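Local atomic coordinates of B-type Cna protein (Enterococcus faecium, PDB entry 6FWY), a protein that is of unknown function but, as a surface protein carrying a thioester domain, probably takes part in covalent attachment of the bacterium to host molecules. Residues 174-179 against 219-224. Residues are numbered along the deposited sequence; the frame is centred on the assembly and turned at random.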
ATOM      1  N   THR A 174      34.683   1.040  16.172  1.00 42.36           N
ATOM      2  CA  THR A 174      33.739   1.040  15.037  1.00 42.13           C
ATOM      3  C   THR A 174      32.548   0.090  15.292  1.00 42.10           C
ATOM      4  O   THR A 174      32.708  -0.980  15.878  1.00 42.45           O
ATOM      5  CB  THR A 174      34.410   0.694  13.682  1.00 42.99           C
ATOM      6  OG1 THR A 174      34.631  -0.706  13.576  1.00 43.97           O
ATOM      7  CG2 THR A 174      35.734   1.433  13.509  1.00 43.62           C
ATOM      8  N   PHE A 175      31.365   0.501  14.848  1.00 41.37           N
ATOM      9  CA  PHE A 175      30.140  -0.283  14.988  1.00 41.63           C
ATOM     10  C   PHE A 175      29.404  -0.258  13.651  1.00 41.63           C
ATOM     11  O   PHE A 175      28.940   0.793  13.210  1.00 39.78           O
ATOM     12  CB  PHE A 175      29.248   0.302  16.092  1.00 40.91           C
ATOM     13  CG  PHE A 175      29.929   0.407  17.422  1.00 41.01           C
ATOM     14  CD1 PHE A 175      29.919  -0.667  18.308  1.00 41.77           C
ATOM     15  CD2 PHE A 175      30.611   1.567  17.774  1.00 40.40           C
ATOM     16  CE1 PHE A 175      30.566  -0.576  19.532  1.00 42.30           C
ATOM     17  CE2 PHE A 175      31.260   1.673  18.993  1.00 40.68           C
ATOM     18  CZ  PHE A 175      31.247   0.610  19.880  1.00 41.81           C
ATOM     19  N   THR A 176      29.318  -1.406  12.993  1.00 43.00           N
ATOM     20  CA  THR A 176      28.640  -1.520  11.703  1.00 43.25           C
ATOM     21  C   THR A 176      27.227  -2.071  11.895  1.00 43.26           C
ATOM     22  O   THR A 176      27.008  -2.955  12.707  1.00 44.26           O
ATOM     23  CB  THR A 176      29.464  -2.370  10.718  1.00 44.86           C
ATOM     24  OG1 THR A 176      30.766  -1.790  10.604  1.00 44.44           O
ATOM     25  CG2 THR A 176      28.809  -2.431   9.328  1.00 45.08           C
ATOM     26  N   TYR A 177      26.279  -1.523  11.137  1.00 42.66           N
ATOM     27  CA  TYR A 177      24.859  -1.898  11.185  1.00 42.12           C
ATOM     28  C   TYR A 177      24.334  -2.142   9.770  1.00 42.70           C
ATOM     29  O   TYR A 177      24.763  -1.480   8.842  1.00 42.54           O
ATOM     30  CB  TYR A 177      24.035  -0.787  11.846  1.00 40.60           C
ATOM     31  CG  TYR A 177      24.433  -0.490  13.262  1.00 40.54           C
ATOM     32  CD1 TYR A 177      25.490   0.394  13.528  1.00 39.63           C
ATOM     33  CD2 TYR A 177      23.779  -1.083  14.342  1.00 40.50           C
ATOM     34  CE1 TYR A 177      25.871   0.681  14.824  1.00 39.61           C
ATOM     35  CE2 TYR A 177      24.159  -0.809  15.653  1.00 40.98           C
ATOM     36  CZ  TYR A 177      25.211   0.075  15.889  1.00 40.21           C
ATOM     37  OH  TYR A 177      25.613   0.373  17.171  1.00 40.58           O
ATOM     38  N   LYS A 178      23.449  -3.120   9.606  1.00 43.18           N
ATOM     39  CA  LYS A 178      22.717  -3.355   8.345  1.00 43.69           C
ATOM     40  C   LYS A 178      21.307  -2.761   8.392  1.00 42.22           C
ATOM     41  O   LYS A 178      20.588  -2.983   9.356  1.00 41.95           O
ATOM     42  CB  LYS A 178      22.623  -4.859   8.045  1.00 45.28           C
ATOM     43  CG  LYS A 178      23.953  -5.401   7.561  1.00 47.16           C
ATOM     44  CD  LYS A 178      24.044  -6.900   7.518  1.00 49.48           C
ATOM     45  CE  LYS A 178      25.454  -7.232   7.072  1.00 51.03           C
ATOM     46  NZ  LYS A 178      25.801  -8.677   7.214  1.00 53.73           N
ATOM     47  N   THR A 179      20.935  -2.034   7.343  1.00 41.70           N
ATOM     48  CA  THR A 179      19.572  -1.543   7.160  1.00 40.87           C
ATOM     49  C   THR A 179      18.825  -2.502   6.238  1.00 42.06           C
ATOM     50  O   THR A 179      19.437  -3.113   5.351  1.00 43.41           O
ATOM     51  CB  THR A 179      19.502  -0.141   6.534  1.00 40.05           C
ATOM     52  OG1 THR A 179      20.058  -0.173   5.223  1.00 40.42           O
ATOM     53  CG2 THR A 179      20.235   0.871   7.381  1.00 39.49           C
ATOM     54  N   SER A 219      24.486  -0.781   4.481  1.00 44.59           N
ATOM     55  CA  SER A 219      25.054  -0.723   5.815  1.00 43.61           C
ATOM     56  C   SER A 219      25.690   0.619   6.080  1.00 42.76           C
ATOM     57  O   SER A 219      25.901   1.403   5.171  1.00 42.99           O
ATOM     58  CB  SER A 219      26.048  -1.861   6.034  1.00 44.76           C
ATOM     59  OG  SER A 219      26.954  -1.971   4.973  1.00 46.54           O
ATOM     60  N   PHE A 220      25.939   0.892   7.349  1.00 41.59           N
ATOM     61  CA  PHE A 220      26.707   2.047   7.762  1.00 41.69           C
ATOM     62  C   PHE A 220      27.522   1.698   8.988  1.00 41.68           C
ATOM     63  O   PHE A 220      27.286   0.694   9.630  1.00 41.62           O
ATOM     64  CB  PHE A 220      25.813   3.274   8.020  1.00 40.78           C
ATOM     65  CG  PHE A 220      24.849   3.101   9.135  1.00 39.67           C
ATOM     66  CD1 PHE A 220      25.218   3.393  10.443  1.00 39.35           C
ATOM     67  CD2 PHE A 220      23.572   2.648   8.890  1.00 39.85           C
ATOM     68  CE1 PHE A 220      24.338   3.182  11.490  1.00 38.98           C
ATOM     69  CE2 PHE A 220      22.660   2.484   9.915  1.00 39.34           C
ATOM     70  CZ  PHE A 220      23.054   2.734  11.228  1.00 39.22           C
ATOM     71  N   THR A 221      28.480   2.561   9.305  1.00 41.64           N
ATOM     72  CA  THR A 221      29.386   2.371  10.430  1.00 40.73           C
ATOM     73  C   THR A 221      29.438   3.649  11.264  1.00 39.76           C
ATOM     74  O   THR A 221      29.578   4.735  10.721  1.00 40.27           O
ATOM     75  CB  THR A 221      30.767   1.921   9.932  1.00 41.64           C
ATOM     76  OG1 THR A 221      30.643   0.637   9.318  1.00 42.26           O
ATOM     77  CG2 THR A 221      31.768   1.808  11.070  1.00 41.74           C
ATOM     78  N   ILE A 222      29.279   3.500  12.576  1.00 39.17           N
ATOM     79  CA  ILE A 222      29.484   4.565  13.543  1.00 39.19           C
ATOM     80  C   ILE A 222      30.890   4.391  14.116  1.00 39.66           C
ATOM     81  O   ILE A 222      31.293   3.274  14.440  1.00 39.58           O
ATOM     82  CB  ILE A 222      28.423   4.536  14.676  1.00 38.91           C
ATOM     83  CG1 ILE A 222      27.044   4.817  14.086  1.00 39.00           C
ATOM     84  CG2 ILE A 222      28.740   5.571  15.758  1.00 38.96           C
ATOM     85  CD1 ILE A 222      25.895   4.683  15.048  1.00 38.96           C
ATOM     86  N   LYS A 223      31.621   5.499  14.232  1.00 39.82           N
ATOM     87  CA  LYS A 223      32.990   5.490  14.743  1.00 40.16           C
ATOM     88  C   LYS A 223      33.129   6.411  15.940  1.00 39.59           C
ATOM     89  O   LYS A 223      32.770   7.577  15.867  1.00 40.04           O
ATOM     90  CB  LYS A 223      33.959   5.894  13.640  1.00 41.08           C
ATOM     91  CG  LYS A 223      33.875   4.982  12.427  1.00 41.96           C
ATOM     92  CD  LYS A 223      35.141   4.978  11.617  1.00 43.54           C
ATOM     93  CE  LYS A 223      35.004   4.049  10.427  1.00 44.45           C
ATOM     94  NZ  LYS A 223      36.255   3.853   9.673  1.00 46.59           N
ATOM     95  N   VAL A 224      33.657   5.876  17.032  1.00 39.43           N
ATOM     96  CA  VAL A 224      33.780   6.579  18.305  1.00 39.68           C
ATOM     97  C   VAL A 224      35.272   6.615  18.620  1.00 39.68           C
ATOM     98  O   VAL A 224      35.896   5.562  18.673  1.00 39.23           O
ATOM     99  CB  VAL A 224      33.003   5.848  19.432  1.00 39.78           C
ATOM    100  CG1 VAL A 224      33.185   6.542  20.781  1.00 40.15           C
ATOM    101  CG2 VAL A 224      31.515   5.754  19.082  1.00 39.57           C
TER
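The carbonyl oxygen of Phe-220 takes the amide of Tyr-177 (N to O 2.9 Å, N-H...O 166°) and also a CA-H contact from Thr-176, whose CA lies 3.3 Å from that O. Phe-175 O is gripped in the same double way, by the amide of Ile-222 and by the CA-H of Thr-221. With the bonds Phe-175 N to Ile-222 O and Phe-220 N to Tyr-177 O, this makes Phe-175/Ile-222 and Tyr-177/Phe-220 hydrogen-bonded pairs of antiparallel strands.

Between them, the non-hydrogen-bonded pair Thr-176/Thr-221 brings the CA atoms to 4.2 Å. Both threonines set OG1 anti to the carbonyl carbon; this places each OG1 beside its own backbone N, and the two hydroxyls meet at 2.7 Å, OG1 to OG1; either may be the donor. Farther along this face, the extended Lys-223 chain runs beside Thr-174 CG2, and its amine end forms a cation-pi contact with Tyr-202.

The opposite face is mainly aromatic and aliphatic. Phe-220 CG sits between its own N and carbonyl carbon (chi1 63°), which carries the ring over toward the other strand: Tyr-177 CB lies over one face, offset toward the rim, 4.1 Å from the ring centroid, and Thr-179 CG2 meets the edge. The near-parallel rings, 23° between planes, are displaced enough that little of one lies over the other; contact is made by Tyr-177 CD1 on Phe-220 CE1 at 3.6 Å. Ile-222 CD1 and Val-224 CG2 extend this surface toward Tyr-177 and Phe-175. Strand 258-277 packs against it through Leu-273, Ala-275 and Trp-277.

The chemistry is thus two-sided: the sheet buries aromatic and aliphatic groups against a second sheet, sandwich-fashion, while on the face of Lys-178 and Ser-219 the hydroxyls of the partly exposed Thr-176 and Thr-221 share one hydrogen bond.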